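D-3-phosphoglycerate dehydrogenase oxidoreductase protein (PDB 3GG9) probably catalyses the NAD-dependent oxidation of 3-phospho-D-glycerate, the first step of serine biosynthesis, as a member of the D-isomer specific 2-hydroxyacid dehydrogenase family. Local coordinates at residues A14-C20 against Y309-G314; S2-A6 against L24-E28; A110-L114 against I301-E305; V221-L225 against R252-V256; R63-D67 against E92-K97. All coordinates share one frame; numbering follows the deposited sequence. Where two conformers were deposited one is given.

Contact 1: A14-C20 against Y309-G314; sequences AVRKLDC and YEMYFG. With SO4 (sulfate ion), chain E.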
# COMPACT_ATOMS: atom_id res chain seq x y z
N ALA A 14 22.93 -1.96 2.47
CA ALA A 14 22.25 -2.53 3.64
C ALA A 14 22.97 -3.68 4.26
O ALA A 14 22.82 -3.93 5.45
CB ALA A 14 20.83 -2.99 3.25
N VAL A 15 23.69 -4.43 3.43
CA VAL A 15 24.33 -5.69 3.81
C VAL A 15 25.30 -5.52 4.97
O VAL A 15 25.27 -6.30 5.94
CB VAL A 15 25.04 -6.35 2.59
CG1 VAL A 15 25.85 -7.58 2.99
CG2 VAL A 15 23.99 -6.70 1.48
N ARG A 16 26.15 -4.49 4.89
CA ARG A 16 27.15 -4.26 5.93
C ARG A 16 26.55 -3.86 7.29
O ARG A 16 27.24 -3.93 8.30
CB ARG A 16 28.25 -3.29 5.47
CG ARG A 16 27.85 -1.82 5.46
CD ARG A 16 29.04 -0.93 5.11
NE ARG A 16 28.61 0.43 4.82
CZ ARG A 16 28.45 1.40 5.73
NH1 ARG A 16 28.69 1.17 7.02
NH2 ARG A 16 28.04 2.60 5.34
N LYS A 17 25.28 -3.46 7.32
CA LYS A 17 24.63 -3.09 8.59
C LYS A 17 23.81 -4.21 9.21
O LYS A 17 23.19 -4.01 10.24
CB LYS A 17 23.76 -1.86 8.39
CG LYS A 17 24.54 -0.65 7.89
CD LYS A 17 23.59 0.29 7.20
CE LYS A 17 24.30 1.41 6.50
NZ LYS A 17 23.37 1.99 5.50
N LEU A 18 23.78 -5.37 8.57
CA LEU A 18 22.97 -6.49 9.07
C LEU A 18 23.66 -7.07 10.27
O LEU A 18 24.89 -7.05 10.32
CB LEU A 18 22.81 -7.58 8.00
CG LEU A 18 22.10 -7.22 6.68
CD1 LEU A 18 22.16 -8.37 5.72
CD2 LEU A 18 20.65 -6.77 6.85
N ASP A 19 22.90 -7.61 11.23
CA ASP A 19 23.48 -8.36 12.35
C ASP A 19 24.38 -9.49 11.86
O ASP A 19 25.43 -9.73 12.44
CB ASP A 19 22.41 -8.95 13.25
CG ASP A 19 21.61 -7.88 14.01
OD1 ASP A 19 22.03 -6.70 14.06
OD2 ASP A 19 20.54 -8.23 14.56
N CYS A 20 23.98 -10.15 10.77
CA CYS A 20 24.70 -11.31 10.27
C CYS A 20 26.05 -10.98 9.61
O CYS A 20 26.86 -11.87 9.43
CB CYS A 20 23.82 -12.15 9.32
SG CYS A 20 23.52 -11.37 7.72
N TYR A 309 16.63 -10.00 4.33
CA TYR A 309 18.10 -9.85 4.18
C TYR A 309 18.86 -10.58 5.31
O TYR A 309 19.82 -11.31 5.07
CB TYR A 309 18.48 -8.36 4.14
CG TYR A 309 18.57 -7.75 2.72
CD1 TYR A 309 17.79 -8.25 1.67
CD2 TYR A 309 19.42 -6.68 2.46
CE1 TYR A 309 17.89 -7.69 0.36
CE2 TYR A 309 19.52 -6.12 1.15
CZ TYR A 309 18.75 -6.65 0.12
OH TYR A 309 18.81 -6.12 -1.17
N GLU A 310 18.40 -10.41 6.54
CA GLU A 310 19.04 -11.12 7.65
C GLU A 310 19.11 -12.63 7.37
O GLU A 310 20.19 -13.21 7.47
CB GLU A 310 18.35 -10.83 9.00
CG GLU A 310 18.57 -9.41 9.56
CD GLU A 310 19.99 -9.10 10.08
OE1 GLU A 310 20.18 -7.92 10.51
OE2 GLU A 310 20.91 -9.98 10.06
N MET A 311 17.99 -13.24 6.98
CA MET A 311 17.89 -14.68 6.67
C MET A 311 18.71 -15.04 5.43
O MET A 311 19.54 -15.95 5.48
CB MET A 311 16.42 -15.10 6.46
CG MET A 311 16.23 -16.61 6.14
SD MET A 311 14.69 -17.04 5.27
CE MET A 311 13.54 -16.98 6.64
N TYR A 312 18.49 -14.32 4.33
CA TYR A 312 19.17 -14.60 3.07
C TYR A 312 20.70 -14.54 3.17
O TYR A 312 21.37 -15.51 2.84
CB TYR A 312 18.66 -13.70 1.94
CG TYR A 312 17.38 -14.17 1.28
CD1 TYR A 312 17.38 -14.63 -0.04
CD2 TYR A 312 16.15 -14.18 1.96
CE1 TYR A 312 16.20 -15.07 -0.66
CE2 TYR A 312 14.97 -14.62 1.35
CZ TYR A 312 15.00 -15.05 0.04
OH TYR A 312 13.84 -15.49 -0.58
N PHE A 313 21.24 -13.42 3.65
CA PHE A 313 22.68 -13.26 3.84
C PHE A 313 23.24 -14.09 4.99
O PHE A 313 24.35 -14.64 4.89
CB PHE A 313 23.02 -11.79 4.01
CG PHE A 313 22.76 -10.99 2.76
CD1 PHE A 313 23.74 -10.91 1.78
CD2 PHE A 313 21.51 -10.42 2.52
CE1 PHE A 313 23.52 -10.22 0.60
CE2 PHE A 313 21.25 -9.70 1.31
CZ PHE A 313 22.27 -9.62 0.37
N GLY A 314 22.49 -14.20 6.08
CA GLY A 314 22.92 -15.09 7.17
C GLY A 314 23.30 -16.46 6.61
O GLY A 314 24.38 -16.97 6.88
S SO4 E . 14.32 -17.31 -3.70
O1 SO4 E . 15.02 -16.07 -3.42
O2 SO4 E . 15.22 -18.44 -3.51
O3 SO4 E . 13.20 -17.44 -2.78
O4 SO4 E . 13.84 -17.26 -5.08
O HOH W 1 20.09 -4.53 11.35
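Glu310 leaves helix 306-324 with CG anti to its carbonyl carbon (chi1 -71°) and bends again at chi2 (-71°), which curls its carboxylate over the chain at Leu18-Cys20. There each oxygen takes one backbone N-H with its syn lone pair: OE1 accepts from Asp19 N at 2.8 Å, and OE2 from Cys20 N, longer at 3.2 Å. The two bonds hold the carboxylate across the start of the 3-10 turn at Asp19-Cys20. Beneath it the chains mesh through carbon. Leu18 pushes its fork between Tyr309 and Phe313, CD2 lying 3.8 Å from Tyr309 CB and CD1 3.9 Å from Phe313 CD2. Val15 crosses Phe313 at about a right angle and sets CG2 over one ring face in a CH-pi contact, 3.9 Å from the centroid. Cys20 SG rests on Phe313 CB, 3.8 Å away. The contact fastens the loop after strand 4-7 to the C-terminal helix, and Asn151 of the second subunit packs on Leu18. Because the carboxylate of Asp19 comes within 4.1 Å of Glu310 (OD2 to OE1), the like charges probably disfavour each other, an effect the two amide bonds would partly offset.

Contact 2: S2-A6 against L24-E28; sequences SLKIA and LQDHE. Unlike the reference sequence in segment 2-6: Leu3 (reference Met).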
# COMPACT_ATOMS: atom_id res chain seq x y z
N SER A 2 41.25 -16.98 5.71
CA SER A 2 40.88 -15.56 5.50
C SER A 2 40.81 -15.23 4.00
O SER A 2 41.83 -15.09 3.33
CB SER A 2 41.89 -14.66 6.22
OG SER A 2 41.59 -13.30 6.01
N LEU A 3 39.58 -15.09 3.50
CA LEU A 3 39.30 -14.85 2.10
C LEU A 3 39.05 -13.38 1.80
O LEU A 3 38.64 -12.61 2.68
CB LEU A 3 38.07 -15.67 1.64
CG LEU A 3 38.06 -17.20 1.78
CD1 LEU A 3 36.73 -17.79 1.37
CD2 LEU A 3 39.16 -17.86 0.96
N LYS A 4 39.33 -13.01 0.56
CA LYS A 4 38.91 -11.74 -0.01
C LYS A 4 37.49 -12.00 -0.55
O LYS A 4 37.30 -12.85 -1.45
CB LYS A 4 39.88 -11.36 -1.12
CG LYS A 4 40.23 -9.88 -1.21
CD LYS A 4 39.46 -9.19 -2.33
CE LYS A 4 39.87 -7.73 -2.46
NZ LYS A 4 38.87 -6.97 -3.27
N ILE A 5 36.50 -11.32 0.03
CA ILE A 5 35.09 -11.53 -0.29
C ILE A 5 34.48 -10.26 -0.88
O ILE A 5 34.77 -9.15 -0.41
CB ILE A 5 34.28 -11.98 0.96
CG1 ILE A 5 34.80 -13.32 1.45
CG2 ILE A 5 32.75 -12.02 0.69
CD1 ILE A 5 34.24 -13.78 2.77
N ALA A 6 33.70 -10.41 -1.95
CA ALA A 6 32.94 -9.31 -2.50
C ALA A 6 31.45 -9.63 -2.54
O ALA A 6 31.05 -10.75 -2.88
CB ALA A 6 33.43 -8.93 -3.87
N LEU A 24 31.34 -12.71 8.89
CA LEU A 24 32.51 -12.65 8.02
C LEU A 24 33.71 -11.91 8.65
O LEU A 24 34.55 -11.35 7.92
CB LEU A 24 32.12 -11.97 6.69
CG LEU A 24 31.02 -12.62 5.84
CD1 LEU A 24 30.69 -11.74 4.63
CD2 LEU A 24 31.39 -14.03 5.40
N GLN A 25 33.81 -11.94 9.98
CA GLN A 25 34.78 -11.14 10.74
C GLN A 25 36.23 -11.54 10.50
O GLN A 25 37.12 -10.71 10.60
CB GLN A 25 34.49 -11.20 12.25
CG GLN A 25 34.46 -12.62 12.84
CD GLN A 25 34.21 -12.63 14.34
OE1 GLN A 25 34.56 -13.59 15.02
NE2 GLN A 25 33.61 -11.56 14.85
N ASP A 26 36.43 -12.81 10.16
CA ASP A 26 37.75 -13.34 9.82
C ASP A 26 38.16 -13.06 8.36
O ASP A 26 39.19 -13.55 7.93
CB ASP A 26 37.79 -14.85 10.11
CG ASP A 26 39.20 -15.43 10.03
OD1 ASP A 26 40.16 -14.76 10.47
OD2 ASP A 26 39.35 -16.54 9.50
N HIS A 27 37.37 -12.29 7.62
CA HIS A 27 37.59 -12.09 6.17
C HIS A 27 37.57 -10.65 5.81
O HIS A 27 37.07 -9.82 6.57
CB HIS A 27 36.54 -12.83 5.36
CG HIS A 27 36.42 -14.28 5.74
ND1 HIS A 27 37.28 -15.25 5.26
CD2 HIS A 27 35.59 -14.91 6.61
CE1 HIS A 27 36.97 -16.41 5.80
NE2 HIS A 27 35.94 -16.23 6.62
N GLU A 28 38.13 -10.34 4.64
CA GLU A 28 38.10 -9.00 4.09
C GLU A 28 36.94 -8.90 3.10
O GLU A 28 36.91 -9.62 2.09
CB GLU A 28 39.44 -8.72 3.41
CG GLU A 28 39.60 -7.36 2.78
CD GLU A 28 40.90 -7.24 1.98
OE1 GLU A 28 40.89 -6.56 0.93
OE2 GLU A 28 41.93 -7.83 2.39
O HOH W 2 41.89 -17.23 8.85
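His27 reaches back across Ser2-Ile5, where its CB, CG, ND1 and CE1 each meet an atom of that segment. Its CB sits 3.6 Å from Ile5 CD1, and CG is almost as near the same methyl, which approaches the ring obliquely. With CG anti to the carbonyl carbon (chi1 -53°), the imidazole lies alongside Leu3, the two side chains pointing the same way. At the ring edge ND1 accepts the N-H of Leu3 at 2.9 Å, in the ring plane and almost straight (177°), which is consistent with an unprotonated ND1. CE1 passes near Ser2 CA, while the side chain also touches Leu321 and Leu324 of helix 306-324. From His27 onward the backbone takes over: Glu28 N donates to Leu3 O at 3.0 Å and Ile5 N to Glu28 O at 2.7 Å, the ladder of a parallel bridge in which Lys4 faces Glu28. This is where strand 28-31 joins strand 4-7 as the edge of the five-stranded parallel sheet, after the chain has turned through a type I beta turn at Leu24-His27. On the sheet face shared by Lys4 and Glu28, the aliphatic part of the lysine crosses the glutamate, CE lying 3.7 Å from OE1. At the open end Ser2 OG, anti to its backbone N, donates to Asp26 O at 3.1 Å, and a water links Ser2 N with Asp26 OD2. On the buried side Ile5 CD1 meets Leu24 CD2 at 3.9 Å.

Contact 3: A110-L114 against I301-E305; sequences APAEL and IGYVE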
# COMPACT_ATOMS: atom_id res chain seq x y z
N ALA A 110 8.18 -12.02 2.40
CA ALA A 110 8.48 -10.63 1.92
C ALA A 110 7.93 -10.30 0.54
O ALA A 110 7.33 -9.23 0.38
CB ALA A 110 9.97 -10.31 1.99
N PRO A 111 8.13 -11.18 -0.46
CA PRO A 111 7.48 -10.86 -1.73
C PRO A 111 5.96 -11.01 -1.75
O PRO A 111 5.32 -10.36 -2.54
CB PRO A 111 8.15 -11.82 -2.73
CG PRO A 111 8.54 -13.00 -1.87
CD PRO A 111 9.00 -12.37 -0.59
N ALA A 112 5.38 -11.87 -0.91
CA ALA A 112 3.92 -11.93 -0.83
C ALA A 112 3.36 -10.63 -0.24
O ALA A 112 2.36 -10.08 -0.73
CB ALA A 112 3.46 -13.13 0.02
N GLU A 113 3.97 -10.15 0.83
CA GLU A 113 3.48 -8.93 1.46
C GLU A 113 3.67 -7.77 0.51
O GLU A 113 2.84 -6.87 0.44
CB GLU A 113 4.22 -8.65 2.75
CG GLU A 113 3.82 -9.68 3.81
CD GLU A 113 4.21 -9.28 5.21
OE1 GLU A 113 4.74 -8.18 5.38
OE2 GLU A 113 3.96 -10.07 6.16
N LEU A 114 4.75 -7.82 -0.21
CA LEU A 114 5.04 -6.74 -1.18
C LEU A 114 3.99 -6.72 -2.29
O LEU A 114 3.53 -5.64 -2.70
CB LEU A 114 6.43 -6.92 -1.75
CG LEU A 114 6.98 -5.72 -2.56
CD1 LEU A 114 6.61 -5.81 -4.07
CD2 LEU A 114 6.55 -4.36 -1.95
N ILE A 301 11.69 -4.61 -5.34
CA ILE A 301 11.83 -4.60 -3.85
C ILE A 301 11.10 -5.75 -3.15
O ILE A 301 11.10 -5.83 -1.90
CB ILE A 301 11.39 -3.25 -3.26
CG1 ILE A 301 9.96 -2.88 -3.73
CG2 ILE A 301 12.44 -2.18 -3.63
CD1 ILE A 301 9.40 -1.55 -3.17
N GLY A 302 10.51 -6.65 -3.92
CA GLY A 302 9.89 -7.87 -3.35
C GLY A 302 10.68 -8.52 -2.20
O GLY A 302 10.11 -8.76 -1.15
N TYR A 303 11.98 -8.75 -2.38
CA TYR A 303 12.81 -9.42 -1.36
C TYR A 303 13.67 -8.45 -0.54
O TYR A 303 14.39 -8.88 0.37
CB TYR A 303 13.70 -10.51 -1.98
CG TYR A 303 12.91 -11.59 -2.66
CD1 TYR A 303 12.55 -12.74 -1.96
CD2 TYR A 303 12.49 -11.45 -3.98
CE1 TYR A 303 11.81 -13.71 -2.57
CE2 TYR A 303 11.74 -12.43 -4.59
CZ TYR A 303 11.39 -13.55 -3.89
OH TYR A 303 10.64 -14.50 -4.51
N VAL A 304 13.61 -7.16 -0.89
CA VAL A 304 14.38 -6.11 -0.18
C VAL A 304 13.65 -5.73 1.11
O VAL A 304 12.77 -4.88 1.13
CB VAL A 304 14.72 -4.88 -1.09
CG1 VAL A 304 15.67 -3.91 -0.39
CG2 VAL A 304 15.38 -5.38 -2.35
N GLU A 305 13.98 -6.42 2.18
CA GLU A 305 13.26 -6.27 3.43
C GLU A 305 14.23 -6.76 4.51
O GLU A 305 14.97 -7.71 4.29
CB GLU A 305 11.97 -7.10 3.37
CG GLU A 305 11.07 -7.03 4.61
CD GLU A 305 11.47 -7.98 5.72
OE1 GLU A 305 11.73 -9.18 5.43
OE2 GLU A 305 11.52 -7.54 6.89
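The Tyr303 ring, in one of its two conformers, receives Pro111 over one face: CB stands 4.1 Å from the ring centroid, 20° off the normal, in a CH-pi contact that holds for that conformer only, and CG comes down nearer the rim, 3.4 Å from CE1. The two side chains cross at a slant, the puckered proline ring lying over the CE1-CZ side. Gly302 packs beside it. Its CA is pressed against Leu114 CG at 3.7 Å, and its carbonyl O points into the first turn of the helix, 3.2 Å from Pro111 N, which has no hydrogen to give. Gly302 O is hydrogen-bonded by Arg124 of the second subunit, which also reaches Ala110 O, already an acceptor of Leu114 N. Farther along, Leu114 throws its CG anti to the backbone N (chi1 -168°), which brings CD2 to 4.1 Å from Ile301 CG1, the two side chains crossing near a right angle. At the other end Ala110 CB lies 4.0 Å from Glu305 OE1. Glu305 is the N-cap of helix 306-324: OE1 accepts from Ser308 N, and OE2 from Glu307 N and from Val157 N of the second subunit. Helix 109-123 thus meets the loop that leads from strand 295-297 into helix 306-324, with Arg124 of the second subunit bonded to carbonyls of both segments and Ile171 of helix 170-181 touching both Pro111 and Tyr303.

Contact 4: V221-L225 against R252-V256; sequences VHLRL and RAELV. With SO4 (sulfate ion), chain F; SO4 (sulfate ion), chain E.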
# COMPACT_ATOMS: atom_id res chain seq x y z
N VAL A 221 0.11 -12.32 -10.71
CA VAL A 221 0.94 -13.40 -11.29
C VAL A 221 2.04 -13.93 -10.36
O VAL A 221 2.92 -13.18 -9.93
CB VAL A 221 1.59 -12.95 -12.64
CG1 VAL A 221 2.24 -14.13 -13.33
CG2 VAL A 221 0.53 -12.40 -13.53
N HIS A 222 1.99 -15.23 -10.06
CA HIS A 222 2.99 -15.87 -9.20
C HIS A 222 3.58 -17.14 -9.80
O HIS A 222 3.33 -18.25 -9.32
CB HIS A 222 2.37 -16.12 -7.85
CG HIS A 222 1.87 -14.87 -7.22
ND1 HIS A 222 2.72 -13.94 -6.67
CD2 HIS A 222 0.63 -14.35 -7.14
CE1 HIS A 222 2.01 -12.91 -6.24
NE2 HIS A 222 0.74 -13.13 -6.52
N LEU A 223 4.41 -16.96 -10.82
CA LEU A 223 5.00 -18.07 -11.56
C LEU A 223 6.51 -17.89 -11.60
O LEU A 223 7.00 -16.77 -11.64
CB LEU A 223 4.48 -18.08 -13.01
CG LEU A 223 2.98 -18.24 -13.27
CD1 LEU A 223 2.65 -17.95 -14.73
CD2 LEU A 223 2.54 -19.66 -12.88
N ARG A 224 7.23 -19.01 -11.58
CA ARG A 224 8.66 -19.01 -11.82
C ARG A 224 8.84 -18.96 -13.33
O ARG A 224 8.00 -19.48 -14.09
CB ARG A 224 9.32 -20.27 -11.24
CG ARG A 224 9.23 -20.39 -9.69
CD ARG A 224 10.37 -19.67 -8.98
NE ARG A 224 10.06 -19.38 -7.57
CZ ARG A 224 10.74 -18.56 -6.77
NH1 ARG A 224 10.36 -18.40 -5.51
NH2 ARG A 224 11.82 -17.90 -7.21
N LEU A 225 9.92 -18.30 -13.76
CA LEU A 225 10.25 -18.19 -15.18
C LEU A 225 11.04 -19.41 -15.66
O LEU A 225 12.09 -19.74 -15.10
CB LEU A 225 11.05 -16.91 -15.47
CG LEU A 225 11.28 -16.59 -16.96
CD1 LEU A 225 9.99 -16.47 -17.73
CD2 LEU A 225 12.12 -15.33 -17.09
N ARG A 252 8.31 -12.18 -12.67
CA ARG A 252 9.34 -11.89 -13.67
C ARG A 252 8.67 -11.19 -14.85
O ARG A 252 7.54 -11.53 -15.22
CB ARG A 252 10.05 -13.17 -14.15
CG ARG A 252 11.03 -13.85 -13.16
CD ARG A 252 12.28 -13.02 -12.85
NE ARG A 252 13.06 -12.68 -14.04
CZ ARG A 252 14.02 -13.43 -14.58
NH1 ARG A 252 14.35 -14.60 -14.03
NH2 ARG A 252 14.67 -13.02 -15.67
N ALA A 253 9.35 -10.20 -15.43
CA ALA A 253 8.79 -9.43 -16.57
C ALA A 253 8.51 -10.26 -17.83
O ALA A 253 7.54 -10.02 -18.56
CB ALA A 253 9.72 -8.27 -16.92
N GLU A 254 9.34 -11.27 -18.04
CA GLU A 254 9.33 -12.06 -19.27
C GLU A 254 8.22 -13.12 -19.27
O GLU A 254 8.01 -13.80 -20.28
CB GLU A 254 10.71 -12.70 -19.48
CG GLU A 254 11.86 -11.70 -19.64
CD GLU A 254 12.60 -11.36 -18.33
OE1 GLU A 254 13.73 -10.84 -18.44
OE2 GLU A 254 12.07 -11.58 -17.20
N LEU A 255 7.50 -13.24 -18.16
CA LEU A 255 6.23 -13.98 -18.15
C LEU A 255 5.18 -13.40 -19.09
O LEU A 255 4.31 -14.12 -19.55
CB LEU A 255 5.64 -14.04 -16.75
CG LEU A 255 6.43 -14.79 -15.67
CD1 LEU A 255 5.74 -14.64 -14.32
CD2 LEU A 255 6.59 -16.25 -16.02
N VAL A 256 5.24 -12.09 -19.33
CA VAL A 256 4.37 -11.44 -20.30
C VAL A 256 5.18 -11.26 -21.57
O VAL A 256 6.35 -10.88 -21.50
CB VAL A 256 3.89 -10.04 -19.81
CG1 VAL A 256 2.90 -9.41 -20.80
CG2 VAL A 256 3.24 -10.15 -18.44
S SO4 F . 7.14 -20.20 -5.26
O1 SO4 F . 8.26 -19.74 -4.44
O2 SO4 F . 7.57 -20.43 -6.65
O3 SO4 F . 6.68 -21.48 -4.70
O4 SO4 F . 6.09 -19.18 -5.27
S SO4 E . 14.32 -17.31 -3.70
O1 SO4 E . 15.02 -16.07 -3.42
O2 SO4 E . 15.22 -18.44 -3.51
O3 SO4 E . 13.20 -17.44 -2.78
O4 SO4 E . 13.84 -17.26 -5.08
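Leu255 is the bump of this contact, its forked end pushed into a hollow lined by Val221, Leu223 and Leu225. CD1 goes deepest, lying 3.7 Å from Val221 CG1 and 3.9 Å from Leu223 CB. CD2 turns to the outer side and meets Leu225 CD1 at 3.8 Å. Leu225 and Leu255 slide past each other in opposite directions, as do Val221 and Leu255, so the three side chains interlock rather than butt end to end. Leu225 in turn is a bump for a second hollow. With CG anti to the backbone N (chi1 -172°) it reaches across Arg252, whose chain, in one of its two conformers, bends at chi2 and chi3 and folds its guanidinium back over the leucine; CD2 stands over the centre of that flat group, 3.7 Å from CZ. Glu254 closes the side of the hollow, its OE2 3.8 Å from the same methyl, and is linked to Arg252 by a salt bridge whose hydrogen bond from NH2 is weak. Arg224, between Leu223 and Leu225, points the other way. Its NE and NH1 grip one sulfate side by side, NH1 to O1 at 2.7 Å, while NH2 donates to O4 of the second sulfate at 3.0 Å. Both ions probably come from the crystallisation liquor; the first is also held by the amides of Lys170 and Ile171, within what is probably the glycine-rich GxGxxG turn. The two loops follow neighbouring parallel strands, 218-221 and 246-249, at the C-terminal ends where Rossmann-type domains bind the dinucleotide.

Contact 5: R63-D67 against E92-K97; sequences RQLLD and EACTDK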
# COMPACT_ATOMS: atom_id res chain seq x y z
N ARG A 63 30.44 -17.95 -18.53
CA ARG A 63 31.75 -18.57 -18.82
C ARG A 63 32.81 -17.51 -19.15
O ARG A 63 33.95 -17.62 -18.70
CB ARG A 63 31.64 -19.58 -19.97
CG ARG A 63 32.91 -20.43 -20.19
CD ARG A 63 32.74 -21.52 -21.25
NE ARG A 63 31.93 -22.66 -20.80
CZ ARG A 63 32.40 -23.72 -20.13
NH1 ARG A 63 31.57 -24.68 -19.77
NH2 ARG A 63 33.69 -23.82 -19.81
N GLN A 64 32.41 -16.49 -19.92
CA GLN A 64 33.33 -15.42 -20.32
C GLN A 64 33.82 -14.60 -19.13
O GLN A 64 34.94 -14.07 -19.15
CB GLN A 64 32.72 -14.53 -21.42
CG GLN A 64 31.22 -14.69 -21.67
CD GLN A 64 30.86 -15.94 -22.48
OE1 GLN A 64 29.97 -16.71 -22.09
NE2 GLN A 64 31.57 -16.16 -23.58
N LEU A 65 33.00 -14.50 -18.09
CA LEU A 65 33.40 -13.85 -16.86
C LEU A 65 34.36 -14.75 -16.10
O LEU A 65 35.42 -14.30 -15.67
CB LEU A 65 32.19 -13.48 -16.00
CG LEU A 65 32.50 -12.81 -14.66
CD1 LEU A 65 33.12 -11.42 -14.85
CD2 LEU A 65 31.24 -12.78 -13.79
N LEU A 66 34.00 -16.03 -15.96
CA LEU A 66 34.83 -17.00 -15.23
C LEU A 66 36.23 -17.18 -15.84
O LEU A 66 37.20 -17.44 -15.12
CB LEU A 66 34.11 -18.34 -15.11
CG LEU A 66 32.82 -18.28 -14.27
CD1 LEU A 66 31.93 -19.46 -14.57
CD2 LEU A 66 33.12 -18.19 -12.77
N ASP A 67 36.32 -17.02 -17.17
CA ASP A 67 37.60 -17.01 -17.90
C ASP A 67 38.52 -15.89 -17.44
O ASP A 67 39.74 -16.03 -17.48
CB ASP A 67 37.36 -16.82 -19.41
CG ASP A 67 36.75 -18.04 -20.07
OD1 ASP A 67 36.19 -17.88 -21.18
OD2 ASP A 67 36.82 -19.15 -19.50
N GLU A 92 27.84 -25.35 -15.25
CA GLU A 92 28.80 -26.21 -15.95
C GLU A 92 30.14 -25.50 -16.12
O GLU A 92 31.19 -26.13 -15.93
CB GLU A 92 28.24 -26.67 -17.31
CG GLU A 92 27.44 -27.98 -17.25
CD GLU A 92 26.35 -27.98 -16.18
OE1 GLU A 92 25.50 -27.06 -16.18
OE2 GLU A 92 26.36 -28.90 -15.33
N ALA A 93 30.11 -24.21 -16.46
CA ALA A 93 31.34 -23.42 -16.55
C ALA A 93 32.03 -23.28 -15.19
O ALA A 93 33.26 -23.30 -15.13
CB ALA A 93 31.08 -22.07 -17.16
N CYS A 94 31.23 -23.15 -14.13
CA CYS A 94 31.73 -23.12 -12.75
C CYS A 94 32.40 -24.44 -12.39
O CYS A 94 33.51 -24.44 -11.86
CB CYS A 94 30.60 -22.82 -11.75
SG CYS A 94 30.05 -21.10 -11.75
N THR A 95 31.72 -25.54 -12.69
CA THR A 95 32.22 -26.88 -12.46
C THR A 95 33.55 -27.12 -13.21
O THR A 95 34.46 -27.73 -12.66
CB THR A 95 31.16 -27.94 -12.83
OG1 THR A 95 29.98 -27.71 -12.06
CG2 THR A 95 31.67 -29.34 -12.56
N ASP A 96 33.65 -26.59 -14.43
CA ASP A 96 34.88 -26.63 -15.25
C ASP A 96 36.08 -25.94 -14.60
O ASP A 96 37.21 -26.41 -14.70
CB ASP A 96 34.65 -26.02 -16.64
CG ASP A 96 33.85 -26.92 -17.57
OD1 ASP A 96 33.64 -28.11 -17.23
OD2 ASP A 96 33.41 -26.44 -18.64
N LYS A 97 35.81 -24.81 -13.93
CA LYS A 97 36.86 -24.06 -13.25
C LYS A 97 37.10 -24.56 -11.82
O LYS A 97 38.00 -24.08 -11.14
CB LYS A 97 36.54 -22.56 -13.22
CG LYS A 97 36.28 -21.92 -14.59
CD LYS A 97 37.56 -21.54 -15.33
CE LYS A 97 37.26 -20.66 -16.54
NZ LYS A 97 36.38 -21.32 -17.55
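Arg63 grips Asp96 end-on, NH1 and NH2 both donating to the single oxygen OD2, at 2.8 Å and 2.9 Å. The oxygen lies close to the guanidinium plane, but the carboxylate is turned 47° from it and is approached on its anti side, so the salt bridge is forked on one atom rather than a parallel two-oxygen pair. A second salt bridge runs the other way between the two segments: Lys97 NZ donates to Asp67 OD2 at 3.0 Å, nearly along the C-O bond, after the lysine chain has bent at chi2 and chi4 (-82° and -60°). The two cations approach, Arg63 NH2 and Lys97 NZ being 4.3 Å apart, a repulsion probably offset by the two carboxylates. Below these charges Ala93 CB lies under the centre of the guanidinium, 3.6 Å from Arg63 CZ, so the arginine is braced on its flat face as well as at its edge. Deeper, Leu66 CD1 settles against Ala93 CB and Cys94 SG, each 3.8 Å away, while Lys97 CE brushes Leu66 O. Helix 63-66, which follows strand 51-54, is thereby laid against helix 91-97, between strands 74-77 and 100-102 in the chain, all belonging to the domain of the five-stranded parallel sheet; Leu72 backs Leu66, and Asn333 touches Cys94.

How the contacts relate
Contact 3 is the most buried of the five; contacts 1, 2, 4 and 5 mix buried and exposed residues. Contacts 1 and 3 sit on or at the start of helix 306-324 and both meet the second subunit, and they touch through Tyr303 with Tyr309 and Tyr312. Contact 2 leans on the same helix from the five-stranded sheet. Contact 5 belongs to that sheet's domain too, some 28 Å from contact 1 between centres. Contact 4 lies in the nucleotide-binding domain yet shares a sulfate with contact 1. Chemistry follows place: backbone bonds in contact 2, salt bridges in contact 5, largely apolar packing in contacts 3 and 4, and a carboxylate clasp in contact 1.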